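PDB 5TNV: AP endonuclease, family protein 2, which binds a magnesium ion in a xylose isomerase-like TIM barrel and may act as an endonuclease. Local coordinates for residues 100-105 and 248-253; 27-32 and 312-317; 129-134 and 184-189; 299-302 and 308-311. One frame throughout, in Å; residues are numbered along the deposited sequence. Where two conformers were deposited one is given.

Contact 1: 100-105 and 248-253; sequences ISSISM and SNFWHI
Ser104 and His252 join two strands across the barrel interior through one side-chain hydrogen bond. His252 can be followed outward from CB. CG stands beside the backbone N (chi1 -76°), and the ring reaches across the gap, although the CA atoms of Ser104 and His252 are 9.3 Å apart. ND1 is a ligand of the magnesium ion, whose other protein ligands are Glu193 and Asp223. CD2 and CE1 flank the tip and come no closer than 3.7 Å to Ser104 OG. NE2 then donates to Ser104 OG at 2.9 Å, with an N-H...O angle of 167° and the oxygen only 3° out of the ring plane.

Ser104 OG also lies at the rim of the Phe250 ring, 3.5 Å from CE2. Ser102 meets the same ring obliquely, its OG 3.3 Å from Phe250 CZ. Both serine hydroxyls hydrogen-bond Asp70 OD2 as well, so one carboxylate oxygen anchors the pair.

The chemistry is that of a metal site with a second shell: both ring nitrogens of His252 are engaged, one by the metal and one by Ser104, which fixes the rotation of the imidazole, while Asp70 in turn holds Ser104 in place.

Contact 2: 27-32 and 312-317; sequences WPIAAN and ENREYI
The strand residue Ile29 and the helix residue Arg314 mark the closest backbone approach, with CA atoms 6.2 Å apart, as strand 29-32 lies against helix 306-325. Ile29 carries the strand's whole share of the contact, and its two branches take different partners. The CG2 methyl, anti to the backbone N, meets the aliphatic part of Arg314: it is 3.8 Å from Arg314 CG and 3.9 Å from Arg314 CB. These two side chains cross at about a right angle, so the methyl bears on the flank of the arginine and not on its charged end. The other branch ends in CD1, which lies 3.7 Å from CG2 of Ile317, one helical turn further on. Here the two isoleucines pass one another in opposite directions, and Ile317 CD1 approaches Ile29 CG2 at 4.1 Å.

The Arg314 chain is extended from CG to NE and runs past the strand. A water bridges the segments: it donates to Ile29 O at 2.7 Å and receives a weak bond from Arg314 NE at 3.2 Å. Cys299 on the adjoining strand 297-299 also touches both isoleucines, while Phe66 packs on Arg314.

Strand 29-32 is the first of the barrel and helix 306-325 the last, so the contact helps close the fold between its two ends. Chemically it is a hydrocarbon joint with a hydrated margin: branched side chains and arginine methylenes fill the interface, while water serves a strand carbonyl beside the partly exposed arginine.

Contact 3: 129-134 and 184-189; sequences LAPSFG and RTNGIQ
Ala130 CB meets the CD1 methyl of Ile188 at 3.9 Å, the buried half of an apolar contact between residues 129-134 and 184-189. With chi1 at 68°, the CG1 branch of Ile188 sits between its backbone N and carbonyl carbon, and CD1 extends from that branch to the alanine. Val138 of strand 137-141 touches both residues and closes this patch from the barrel side. Nearer the surface, Pro131 CG rests 4.0 Å from Asn186 CB and comes within 3.8 Å of Asn186 O, a van der Waals approach. A looser contact sets Pro131 CG 4.5 Å from Ile188 CG2.

Among the polar groups, the amide of Asn186 turns to the neighbouring helix, where ND2 bonds Ile127 O and Asp128 OD1. Ser132 OG donates to Leu129 O at 2.7 Å, in the carbonyl plane and on a lone pair, across the kink introduced around Pro131.

Backbone capping completes the account. Gly134 and Gly187, with phi of 83° and 74°, each occupy the position of positive phi in a Schellman motif, ending helices 116-133 and 169-185.

The chemistry thus implies a joint between two adjacent outer helices at their C-terminal ends: a small apolar patch set against the barrel wall, with the Asn186 amide tying one helix end to the last turns of the other.

Contact 4: 299-302 and 308-311; sequences CEHY and GVCA
His301 and Val309 face each other obliquely, with the valine above the imidazole. Val309 CG1 sits 3.5 Å from the ring centroid and 12° off the ring normal, which makes this a CH-pi contact over one face; its nearest ring atom is His301 CE1. CG1 stands anti to the backbone N of Val309 (chi1 174°), the setting that carries this methyl over the ring centre, whereas CG2 lies closer to the His301 NE2 side, at 3.8 Å. Tyr276 of the second subunit also packs on Val309, placing this corner at a subunit interface.

Cys310 is turned into the backbone of the loop. Its SG lies 3.3 Å from Cys299 O and 3.6 Å from Glu300 C, and the CB of His301 approaches the same sulfur at 3.8 Å. The Cys299 and Cys310 side chains meet through their CB atoms, also at 3.8 Å, with their sulfurs pointing apart. Glu300 directs its CB away from the helix; in one of its two conformers OE1 forms a salt bridge with Lys254, and the side chain comes within about 4 Å of the magnesium ion.

The arrangement is that of a beta-alpha loop of a TIM barrel: strand 297-299 ends, the chain turns, and helix 306-325 folds back so that its first turns pack on the loop. Such loops at the C-terminal ends of the strands border the active site in this fold, which here is probably the magnesium site.

How the contacts relate
Contacts 1, 2 and 4 are buried, whereas contact 3 lies partly exposed at the barrel's outside, its centre about 17 Å from that of the chain against about 5 Å for contact 1. Their chemistry follows this placement: polar inside the barrel at contact 1, hydrocarbon between strand and helix at contact 2, apolar with helix caps at contact 3, sulfur and CH-pi at contact 4. Contacts 2 and 4 share helix 306-325 and are joined by strand pairing, Ala30 O lying 2.8 Å from Cys299 N. Contact 1 touches contact 3 where Asn249 ND2 approaches Gln189 OE1, while contacts 3 and 4 remain about 15 Å apart at their nearest atoms.

Contact 1: 100-105 and 248-253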
loop_
_atom_site.group_PDB
_atom_site.type_symbol
_atom_site.label_atom_id
_atom_site.label_comp_id
_atom_site.label_asym_id
_atom_site.label_seq_id
_atom_site.Cartn_x
_atom_site.Cartn_y
_atom_site.Cartn_z
ATOM N N ILE A 100 -5.412 -18.877 -22.357
ATOM C CA ILE A 100 -6.583 -18.074 -22.068
ATOM C C ILE A 100 -7.593 -18.908 -21.262
ATOM O O ILE A 100 -8.069 -19.932 -21.749
ATOM C CB ILE A 100 -7.236 -17.531 -23.326
ATOM C CG1 ILE A 100 -6.293 -16.523 -24.008
ATOM C CG2 ILE A 100 -8.566 -16.917 -23.028
ATOM C CD1 ILE A 100 -6.703 -16.080 -25.388
ATOM N N SER A 101 -7.941 -18.433 -20.055
ATOM C CA SER A 101 -8.928 -19.095 -19.212
ATOM C C SER A 101 -10.307 -18.469 -19.274
ATOM O O SER A 101 -11.310 -19.144 -18.954
ATOM C CB SER A 101 -8.424 -19.170 -17.763
ATOM O OG SER A 101 -7.967 -17.903 -17.328
ATOM N N SER A 102 -10.415 -17.206 -19.663
ATOM C CA SER A 102 -11.678 -16.485 -19.725
ATOM C C SER A 102 -11.517 -15.354 -20.750
ATOM O O SER A 102 -10.388 -14.910 -20.988
ATOM C CB SER A 102 -12.053 -15.915 -18.354
ATOM O OG SER A 102 -11.044 -15.074 -17.831
ATOM N N ILE A 103 -12.632 -14.912 -21.302
ATOM C CA ILE A 103 -12.640 -13.758 -22.206
ATOM C C ILE A 103 -13.715 -12.780 -21.692
ATOM O O ILE A 103 -14.900 -13.107 -21.710
ATOM C CB ILE A 103 -12.902 -14.128 -23.665
ATOM C CG1 ILE A 103 -11.930 -15.175 -24.163
ATOM C CG2 ILE A 103 -12.908 -12.862 -24.512
ATOM C CD1 ILE A 103 -12.229 -15.727 -25.552
ATOM N N SER A 104 -13.273 -11.599 -21.291
ATOM C CA SER A 104 -14.140 -10.573 -20.705
ATOM C C SER A 104 -14.352 -9.413 -21.635
ATOM O O SER A 104 -13.468 -8.591 -21.864
ATOM C CB SER A 104 -13.544 -10.054 -19.380
ATOM O OG SER A 104 -13.488 -11.092 -18.406
ATOM N N MET A 105 -15.576 -9.277 -22.147
ATOM C CA MET A 105 -15.959 -8.106 -22.903
ATOM C C MET A 105 -16.062 -6.926 -21.966
ATOM O O MET A 105 -16.520 -7.103 -20.851
ATOM C CB MET A 105 -17.285 -8.361 -23.618
ATOM C CG MET A 105 -17.224 -9.464 -24.641
ATOM S SD MET A 105 -18.815 -9.870 -25.371
ATOM C CE MET A 105 -19.279 -8.472 -26.419
ATOM N N SER A 248 -22.256 -17.158 -8.264
ATOM C CA SER A 248 -21.087 -16.731 -9.014
ATOM C C SER A 248 -20.348 -17.876 -9.701
ATOM O O SER A 248 -20.047 -18.901 -9.085
ATOM C CB SER A 248 -20.157 -15.959 -8.072
ATOM O OG SER A 248 -20.750 -14.769 -7.618
ATOM N N ASN A 249 -19.975 -17.620 -10.951
ATOM C CA ASN A 249 -19.250 -18.638 -11.762
ATOM C C ASN A 249 -17.905 -18.126 -12.285
ATOM O O ASN A 249 -17.245 -18.853 -13.025
ATOM C CB ASN A 249 -20.121 -19.192 -12.876
ATOM C CG ASN A 249 -20.467 -18.129 -13.913
ATOM O OD1 ASN A 249 -20.281 -16.935 -13.720
ATOM N ND2 ASN A 249 -21.065 -18.558 -15.014
ATOM N N PHE A 250 -17.505 -16.921 -11.935
ATOM C CA PHE A 250 -16.302 -16.255 -12.450
ATOM C C PHE A 250 -16.048 -15.080 -11.517
ATOM O O PHE A 250 -16.980 -14.621 -10.874
ATOM C CB PHE A 250 -16.584 -15.770 -13.874
ATOM C CG PHE A 250 -15.445 -15.034 -14.553
ATOM C CD1 PHE A 250 -14.171 -15.571 -14.612
ATOM C CD2 PHE A 250 -15.673 -13.802 -15.177
ATOM C CE1 PHE A 250 -13.145 -14.935 -15.253
ATOM C CE2 PHE A 250 -14.635 -13.156 -15.835
ATOM C CZ PHE A 250 -13.384 -13.721 -15.904
ATOM N N TRP A 251 -14.822 -14.567 -11.479
ATOM C CA TRP A 251 -14.538 -13.532 -10.475
ATOM C C TRP A 251 -13.399 -12.605 -10.948
ATOM O O TRP A 251 -12.244 -12.963 -10.876
ATOM C CB TRP A 251 -14.197 -14.218 -9.156
ATOM C CG TRP A 251 -14.302 -13.347 -7.928
ATOM C CD1 TRP A 251 -14.537 -11.998 -7.788
ATOM C CD2 TRP A 251 -14.178 -13.868 -6.585
ATOM N NE1 TRP A 251 -14.550 -11.667 -6.452
ATOM C CE2 TRP A 251 -14.340 -12.786 -5.699
ATOM C CE3 TRP A 251 -13.947 -15.137 -6.109
ATOM C CZ2 TRP A 251 -14.274 -12.982 -4.323
ATOM C CZ3 TRP A 251 -13.873 -15.349 -4.727
ATOM C CH2 TRP A 251 -14.033 -14.261 -3.856
ATOM N N HIS A 252 -13.784 -11.399 -11.359
ATOM C CA HIS A 252 -12.875 -10.253 -11.449
ATOM C C HIS A 252 -12.623 -9.801 -10.001
ATOM O O HIS A 252 -13.578 -9.425 -9.312
ATOM C CB HIS A 252 -13.477 -9.098 -12.223
ATOM C CG HIS A 252 -13.537 -9.210 -13.695
ATOM N ND1 HIS A 252 -13.894 -8.123 -14.460
ATOM C CD2 HIS A 252 -13.308 -10.286 -14.506
ATOM C CE1 HIS A 252 -13.846 -8.563 -15.708
ATOM N NE2 HIS A 252 -13.497 -9.828 -15.801
ATOM N N ILE A 253 -11.381 -9.848 -9.587
ATOM C CA ILE A 253 -11.068 -9.717 -8.147
ATOM C C ILE A 253 -10.036 -8.599 -7.974
ATOM O O ILE A 253 -8.886 -8.738 -8.381
ATOM C CB ILE A 253 -10.643 -11.087 -7.585
ATOM C CG1 ILE A 253 -10.416 -11.006 -6.067
ATOM C CG2 ILE A 253 -9.466 -11.715 -8.297
ATOM C CD1 ILE A 253 -10.323 -12.360 -5.378
#

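Contact 2: 27-32 and 312-317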
loop_
_atom_site.group_PDB
_atom_site.type_symbol
_atom_site.label_atom_id
_atom_site.label_comp_id
_atom_site.label_asym_id
_atom_site.label_seq_id
_atom_site.Cartn_x
_atom_site.Cartn_y
_atom_site.Cartn_z
ATOM N N TRP A 27 -5.529 -23.791 -10.354
ATOM C CA TRP A 27 -6.704 -22.940 -10.440
ATOM C C TRP A 27 -6.377 -21.755 -11.337
ATOM O O TRP A 27 -5.436 -21.017 -11.037
ATOM C CB TRP A 27 -7.103 -22.465 -9.034
ATOM C CG TRP A 27 -8.522 -22.002 -8.939
ATOM C CD1 TRP A 27 -9.173 -21.117 -9.744
ATOM C CD2 TRP A 27 -9.498 -22.440 -7.970
ATOM N NE1 TRP A 27 -10.472 -20.979 -9.359
ATOM C CE2 TRP A 27 -10.702 -21.781 -8.250
ATOM C CE3 TRP A 27 -9.458 -23.348 -6.891
ATOM C CZ2 TRP A 27 -11.835 -21.980 -7.491
ATOM C CZ3 TRP A 27 -10.587 -23.545 -6.139
ATOM C CH2 TRP A 27 -11.770 -22.850 -6.460
ATOM N N PRO A 28 -7.087 -21.512 -12.430
ATOM C CA PRO A 28 -6.688 -20.404 -13.303
ATOM C C PRO A 28 -6.849 -19.038 -12.634
ATOM O O PRO A 28 -7.917 -18.746 -12.128
ATOM C CB PRO A 28 -7.574 -20.584 -14.548
ATOM C CG PRO A 28 -7.895 -22.035 -14.553
ATOM C CD PRO A 28 -8.156 -22.294 -13.081
ATOM N N ILE A 29 -5.769 -18.263 -12.706
ATOM C CA ILE A 29 -5.725 -16.900 -12.141
ATOM C C ILE A 29 -5.213 -16.018 -13.264
ATOM O O ILE A 29 -3.984 -15.888 -13.460
ATOM C CB ILE A 29 -4.905 -16.804 -10.863
ATOM C CG1 ILE A 29 -5.387 -17.781 -9.757
ATOM C CG2 ILE A 29 -4.909 -15.387 -10.366
ATOM C CD1 ILE A 29 -4.293 -18.036 -8.710
ATOM N N ALA A 30 -6.106 -15.438 -14.036
ATOM C CA ALA A 30 -5.714 -14.783 -15.279
ATOM C C ALA A 30 -5.337 -13.332 -15.124
ATOM O O ALA A 30 -5.953 -12.600 -14.347
ATOM C CB ALA A 30 -6.870 -14.836 -16.263
ATOM N N ALA A 31 -4.334 -12.892 -15.879
ATOM C CA ALA A 31 -4.055 -11.468 -16.040
ATOM C C ALA A 31 -5.026 -10.854 -17.025
ATOM O O ALA A 31 -5.062 -11.262 -18.214
ATOM C CB ALA A 31 -2.643 -11.223 -16.520
ATOM N N ASN A 32 -5.793 -9.870 -16.626
ATOM C CA ASN A 32 -6.653 -9.125 -17.555
ATOM C C ASN A 32 -5.791 -8.235 -18.420
ATOM O O ASN A 32 -4.977 -7.509 -17.870
ATOM C CB ASN A 32 -7.646 -8.299 -16.732
ATOM C CG ASN A 32 -8.732 -7.625 -17.508
ATOM O OD1 ASN A 32 -8.396 -6.725 -18.287
ATOM N ND2 ASN A 32 -9.984 -7.986 -17.341
ATOM N N GLU A 312 1.120 -9.262 -8.231
ATOM C CA GLU A 312 1.132 -9.503 -6.785
ATOM C C GLU A 312 -0.162 -10.165 -6.359
ATOM O O GLU A 312 -0.171 -11.074 -5.492
ATOM C CB GLU A 312 1.374 -8.217 -6.022
ATOM C CG GLU A 312 2.765 -7.691 -6.119
ATOM C CD GLU A 312 3.149 -6.581 -5.155
ATOM O OE1 GLU A 312 2.308 -6.079 -4.469
ATOM O OE2 GLU A 312 4.358 -6.236 -5.147
ATOM N N ASN A 313 -1.289 -9.733 -6.913
ATOM C CA ASN A 313 -2.576 -10.310 -6.566
ATOM C C ASN A 313 -2.665 -11.774 -6.921
ATOM O O ASN A 313 -3.260 -12.567 -6.166
ATOM C CB ASN A 313 -3.706 -9.505 -7.222
ATOM C CG ASN A 313 -3.896 -8.131 -6.593
ATOM O OD1 ASN A 313 -3.334 -7.816 -5.536
ATOM N ND2 ASN A 313 -4.733 -7.320 -7.230
ATOM N N ARG A 314 -2.055 -12.194 -8.042
ATOM C CA ARG A 314 -2.067 -13.604 -8.392
ATOM C C ARG A 314 -1.327 -14.425 -7.323
ATOM O O ARG A 314 -1.807 -15.462 -6.867
ATOM C CB ARG A 314 -1.416 -13.835 -9.765
ATOM C CG ARG A 314 -1.129 -15.316 -10.003
ATOM C CD ARG A 314 -0.437 -15.591 -11.346
ATOM N NE ARG A 314 0.114 -16.981 -11.345
ATOM C CZ ARG A 314 1.221 -17.287 -10.716
ATOM N NH1 ARG A 314 1.955 -16.419 -10.108
ATOM N NH2 ARG A 314 1.583 -18.549 -10.726
ATOM N N GLU A 315 -0.138 -13.960 -6.929
ATOM C CA GLU A 315 0.623 -14.676 -5.909
ATOM C C GLU A 315 -0.165 -14.756 -4.606
ATOM O O GLU A 315 -0.121 -15.767 -3.903
ATOM C CB GLU A 315 1.986 -14.041 -5.705
ATOM C CG GLU A 315 2.908 -14.261 -6.873
ATOM C CD GLU A 315 4.275 -13.660 -6.726
ATOM O OE1 GLU A 315 4.521 -13.024 -5.711
ATOM O OE2 GLU A 315 5.098 -13.820 -7.672
ATOM N N TYR A 316 -0.857 -13.673 -4.261
ATOM C CA TYR A 316 -1.698 -13.616 -3.073
ATOM C C TYR A 316 -2.784 -14.672 -3.108
ATOM O O TYR A 316 -2.973 -15.415 -2.139
ATOM C CB TYR A 316 -2.271 -12.199 -2.977
ATOM C CG TYR A 316 -3.294 -12.050 -1.871
ATOM C CD1 TYR A 316 -2.861 -11.731 -0.592
ATOM C CD2 TYR A 316 -4.649 -12.208 -2.059
ATOM C CE1 TYR A 316 -3.730 -11.593 0.460
ATOM C CE2 TYR A 316 -5.530 -12.030 -1.023
ATOM C CZ TYR A 316 -5.070 -11.720 0.246
ATOM O OH TYR A 316 -5.975 -11.540 1.268
ATOM N N ILE A 317 -3.533 -14.717 -4.203
ATOM C CA ILE A 317 -4.618 -15.686 -4.347
ATOM C C ILE A 317 -4.061 -17.102 -4.236
ATOM O O ILE A 317 -4.651 -17.964 -3.575
ATOM C CB ILE A 317 -5.393 -15.470 -5.667
ATOM C CG1 ILE A 317 -6.089 -14.112 -5.695
ATOM C CG2 ILE A 317 -6.366 -16.603 -5.934
ATOM C CD1 ILE A 317 -6.551 -13.686 -7.055
HETATM O O HOH W 1 -1.810 -17.415 -13.853
#

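Contact 3: 129-134 and 184-189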
loop_
_atom_site.group_PDB
_atom_site.type_symbol
_atom_site.label_atom_id
_atom_site.label_comp_id
_atom_site.label_asym_id
_atom_site.label_seq_id
_atom_site.Cartn_x
_atom_site.Cartn_y
_atom_site.Cartn_z
ATOM N N LEU A 129 -15.004 -19.188 -30.005
ATOM C CA LEU A 129 -13.560 -19.200 -29.884
ATOM C C LEU A 129 -13.067 -19.775 -28.573
ATOM O O LEU A 129 -11.992 -20.430 -28.514
ATOM C CB LEU A 129 -12.981 -17.766 -30.060
ATOM C CG LEU A 129 -12.998 -17.285 -31.521
ATOM C CD1 LEU A 129 -12.897 -15.775 -31.606
ATOM C CD2 LEU A 129 -11.866 -17.945 -32.287
ATOM N N ALA A 130 -13.798 -19.526 -27.496
ATOM C CA ALA A 130 -13.311 -19.869 -26.149
ATOM C C ALA A 130 -12.881 -21.292 -26.007
ATOM O O ALA A 130 -11.795 -21.571 -25.489
ATOM C CB ALA A 130 -14.362 -19.442 -25.143
ATOM N N PRO A 131 -13.656 -22.325 -26.395
ATOM C CA PRO A 131 -13.205 -23.680 -26.158
ATOM C C PRO A 131 -11.897 -24.021 -26.884
ATOM O O PRO A 131 -11.160 -24.872 -26.400
ATOM C CB PRO A 131 -14.339 -24.575 -26.729
ATOM C CG PRO A 131 -15.529 -23.699 -26.802
ATOM C CD PRO A 131 -14.997 -22.305 -27.013
ATOM N N SER A 132 -11.640 -23.378 -28.017
ATOM C CA SER A 132 -10.409 -23.683 -28.731
ATOM C C SER A 132 -9.162 -23.319 -27.924
ATOM O O SER A 132 -8.123 -23.904 -28.183
ATOM C CB SER A 132 -10.360 -23.001 -30.097
ATOM O OG SER A 132 -10.021 -21.612 -30.001
ATOM N N PHE A 133 -9.275 -22.388 -27.003
ATOM C CA PHE A 133 -8.189 -21.969 -26.124
ATOM C C PHE A 133 -8.198 -22.694 -24.795
ATOM O O PHE A 133 -7.287 -22.518 -23.995
ATOM C CB PHE A 133 -8.282 -20.455 -25.883
ATOM C CG PHE A 133 -7.943 -19.607 -27.096
ATOM C CD1 PHE A 133 -6.616 -19.358 -27.406
ATOM C CD2 PHE A 133 -8.910 -19.077 -27.923
ATOM C CE1 PHE A 133 -6.304 -18.583 -28.485
ATOM C CE2 PHE A 133 -8.586 -18.308 -29.026
ATOM C CZ PHE A 133 -7.264 -18.076 -29.311
ATOM N N GLY A 134 -9.238 -23.469 -24.517
ATOM C CA GLY A 134 -9.455 -24.087 -23.221
ATOM C C GLY A 134 -10.131 -23.151 -22.205
ATOM O O GLY A 134 -10.163 -23.446 -20.998
ATOM N N ARG A 184 -23.775 -23.031 -23.087
ATOM C CA ARG A 184 -24.054 -24.389 -22.634
ATOM C C ARG A 184 -23.700 -25.440 -23.680
ATOM O O ARG A 184 -23.041 -26.435 -23.420
ATOM C CB ARG A 184 -25.511 -24.525 -22.229
ATOM C CG ARG A 184 -25.830 -25.821 -21.518
ATOM C CD ARG A 184 -27.251 -26.241 -21.475
ATOM N NE ARG A 184 -28.161 -25.485 -20.715
ATOM C CZ ARG A 184 -29.213 -24.786 -21.168
ATOM N NH1 ARG A 184 -29.933 -24.193 -20.239
ATOM N NH2 ARG A 184 -29.569 -24.624 -22.436
ATOM N N THR A 185 -24.120 -25.188 -24.912
ATOM C CA THR A 185 -23.814 -26.114 -26.020
ATOM C C THR A 185 -22.315 -26.302 -26.196
ATOM O O THR A 185 -21.861 -27.394 -26.550
ATOM C CB THR A 185 -24.452 -25.565 -27.293
ATOM O OG1 THR A 185 -25.859 -25.556 -27.058
ATOM C CG2 THR A 185 -24.095 -26.405 -28.526
ATOM N N ASN A 186 -21.533 -25.264 -25.962
ATOM C CA ASN A 186 -20.092 -25.290 -26.086
ATOM C C ASN A 186 -19.351 -25.750 -24.847
ATOM O O ASN A 186 -18.121 -25.723 -24.832
ATOM C CB ASN A 186 -19.558 -23.945 -26.561
ATOM C CG ASN A 186 -19.839 -23.710 -28.028
ATOM O OD1 ASN A 186 -20.561 -24.462 -28.692
ATOM N ND2 ASN A 186 -19.206 -22.692 -28.597
ATOM N N GLY A 187 -20.087 -26.204 -23.840
ATOM C CA GLY A 187 -19.466 -26.735 -22.637
ATOM C C GLY A 187 -18.877 -25.659 -21.732
ATOM O O GLY A 187 -18.041 -26.033 -20.886
ATOM N N ILE A 188 -19.275 -24.410 -21.859
ATOM C CA ILE A 188 -18.732 -23.332 -21.056
ATOM C C ILE A 188 -19.884 -22.580 -20.421
ATOM O O ILE A 188 -21.047 -22.979 -20.517
ATOM C CB ILE A 188 -17.813 -22.429 -21.917
ATOM C CG1 ILE A 188 -18.547 -21.626 -22.971
ATOM C CG2 ILE A 188 -16.674 -23.217 -22.510
ATOM C CD1 ILE A 188 -17.778 -20.422 -23.485
ATOM N N GLN A 189 -19.589 -21.466 -19.742
ATOM C CA GLN A 189 -20.638 -20.631 -19.171
ATOM C C GLN A 189 -20.426 -19.168 -19.512
ATOM O O GLN A 189 -19.286 -18.731 -19.809
ATOM C CB GLN A 189 -20.749 -20.802 -17.661
ATOM C CG GLN A 189 -21.112 -22.203 -17.235
ATOM C CD GLN A 189 -21.372 -22.317 -15.734
ATOM O OE1 GLN A 189 -21.657 -21.367 -15.054
ATOM N NE2 GLN A 189 -21.313 -23.531 -15.251
#

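Contact 4: 299-302 and 308-311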
loop_
_atom_site.group_PDB
_atom_site.type_symbol
_atom_site.label_atom_id
_atom_site.label_comp_id
_atom_site.label_asym_id
_atom_site.label_seq_id
_atom_site.Cartn_x
_atom_site.Cartn_y
_atom_site.Cartn_z
ATOM N N CYS A 299 -7.531 -11.337 -12.476
ATOM C CA CYS A 299 -6.946 -10.178 -11.817
ATOM C C CYS A 299 -7.054 -8.977 -12.785
ATOM O O CYS A 299 -6.422 -8.977 -13.845
ATOM C CB CYS A 299 -5.492 -10.434 -11.445
ATOM S SG CYS A 299 -5.273 -11.733 -10.251
ATOM N N GLU A 300 -7.823 -7.992 -12.385
ATOM C CA GLU A 300 -8.061 -6.691 -12.978
ATOM C C GLU A 300 -7.524 -5.628 -12.018
ATOM O O GLU A 300 -7.652 -5.842 -10.843
ATOM C CB GLU A 300 -9.554 -6.376 -13.275
ATOM C CG GLU A 300 -9.799 -5.497 -14.505
ATOM C CD GLU A 300 -10.209 -4.073 -14.197
ATOM O OE1 GLU A 300 -11.080 -3.776 -13.320
ATOM O OE2 GLU A 300 -9.674 -3.190 -14.977
ATOM N N HIS A 301 -7.093 -4.479 -12.484
ATOM C CA HIS A 301 -6.710 -3.379 -11.571
ATOM C C HIS A 301 -6.633 -2.117 -12.375
ATOM O O HIS A 301 -5.498 -1.796 -12.855
ATOM C CB HIS A 301 -5.390 -3.697 -10.922
ATOM C CG HIS A 301 -5.016 -2.818 -9.777
ATOM N ND1 HIS A 301 -5.493 -2.984 -8.494
ATOM C CD2 HIS A 301 -4.162 -1.747 -9.734
ATOM C CE1 HIS A 301 -4.951 -2.084 -7.741
ATOM N NE2 HIS A 301 -4.123 -1.303 -8.452
ATOM N N TYR A 302 -7.656 -1.354 -12.440
ATOM C CA TYR A 302 -7.665 -0.070 -13.165
ATOM C C TYR A 302 -6.784 0.925 -12.428
ATOM O O TYR A 302 -6.906 1.123 -11.223
ATOM C CB TYR A 302 -9.083 0.430 -13.298
ATOM C CG TYR A 302 -9.146 1.678 -14.154
ATOM C CD1 TYR A 302 -9.025 2.952 -13.593
ATOM C CD2 TYR A 302 -9.327 1.628 -15.530
ATOM C CE1 TYR A 302 -9.082 4.089 -14.343
ATOM C CE2 TYR A 302 -9.388 2.787 -16.301
ATOM C CZ TYR A 302 -9.254 4.020 -15.711
ATOM O OH TYR A 302 -9.313 5.173 -16.431
ATOM N N GLY A 308 1.582 -4.746 -12.611
ATOM C CA GLY A 308 2.373 -5.104 -11.463
ATOM C C GLY A 308 1.531 -5.497 -10.272
ATOM O O GLY A 308 1.819 -6.471 -9.554
ATOM N N VAL A 309 0.464 -4.767 -10.015
ATOM C CA VAL A 309 -0.442 -5.101 -8.913
ATOM C C VAL A 309 -1.182 -6.390 -9.217
ATOM O O VAL A 309 -1.314 -7.249 -8.326
ATOM C CB VAL A 309 -1.380 -3.948 -8.534
ATOM C CG1 VAL A 309 -2.371 -4.421 -7.495
ATOM C CG2 VAL A 309 -0.589 -2.746 -8.037
ATOM N N CYS A 310 -1.652 -6.593 -10.435
ATOM C CA CYS A 310 -2.281 -7.869 -10.775
ATOM C C CYS A 310 -1.355 -9.051 -10.492
ATOM O O CYS A 310 -1.779 -10.068 -10.012
ATOM C CB CYS A 310 -2.716 -7.902 -12.244
ATOM S SG CYS A 310 -4.207 -6.887 -12.577
ATOM N N ALA A 311 -0.058 -8.916 -10.805
ATOM C CA ALA A 311 0.881 -9.986 -10.567
ATOM C C ALA A 311 1.048 -10.295 -9.070
ATOM O O ALA A 311 1.101 -11.462 -8.686
ATOM C CB ALA A 311 2.234 -9.654 -11.181
#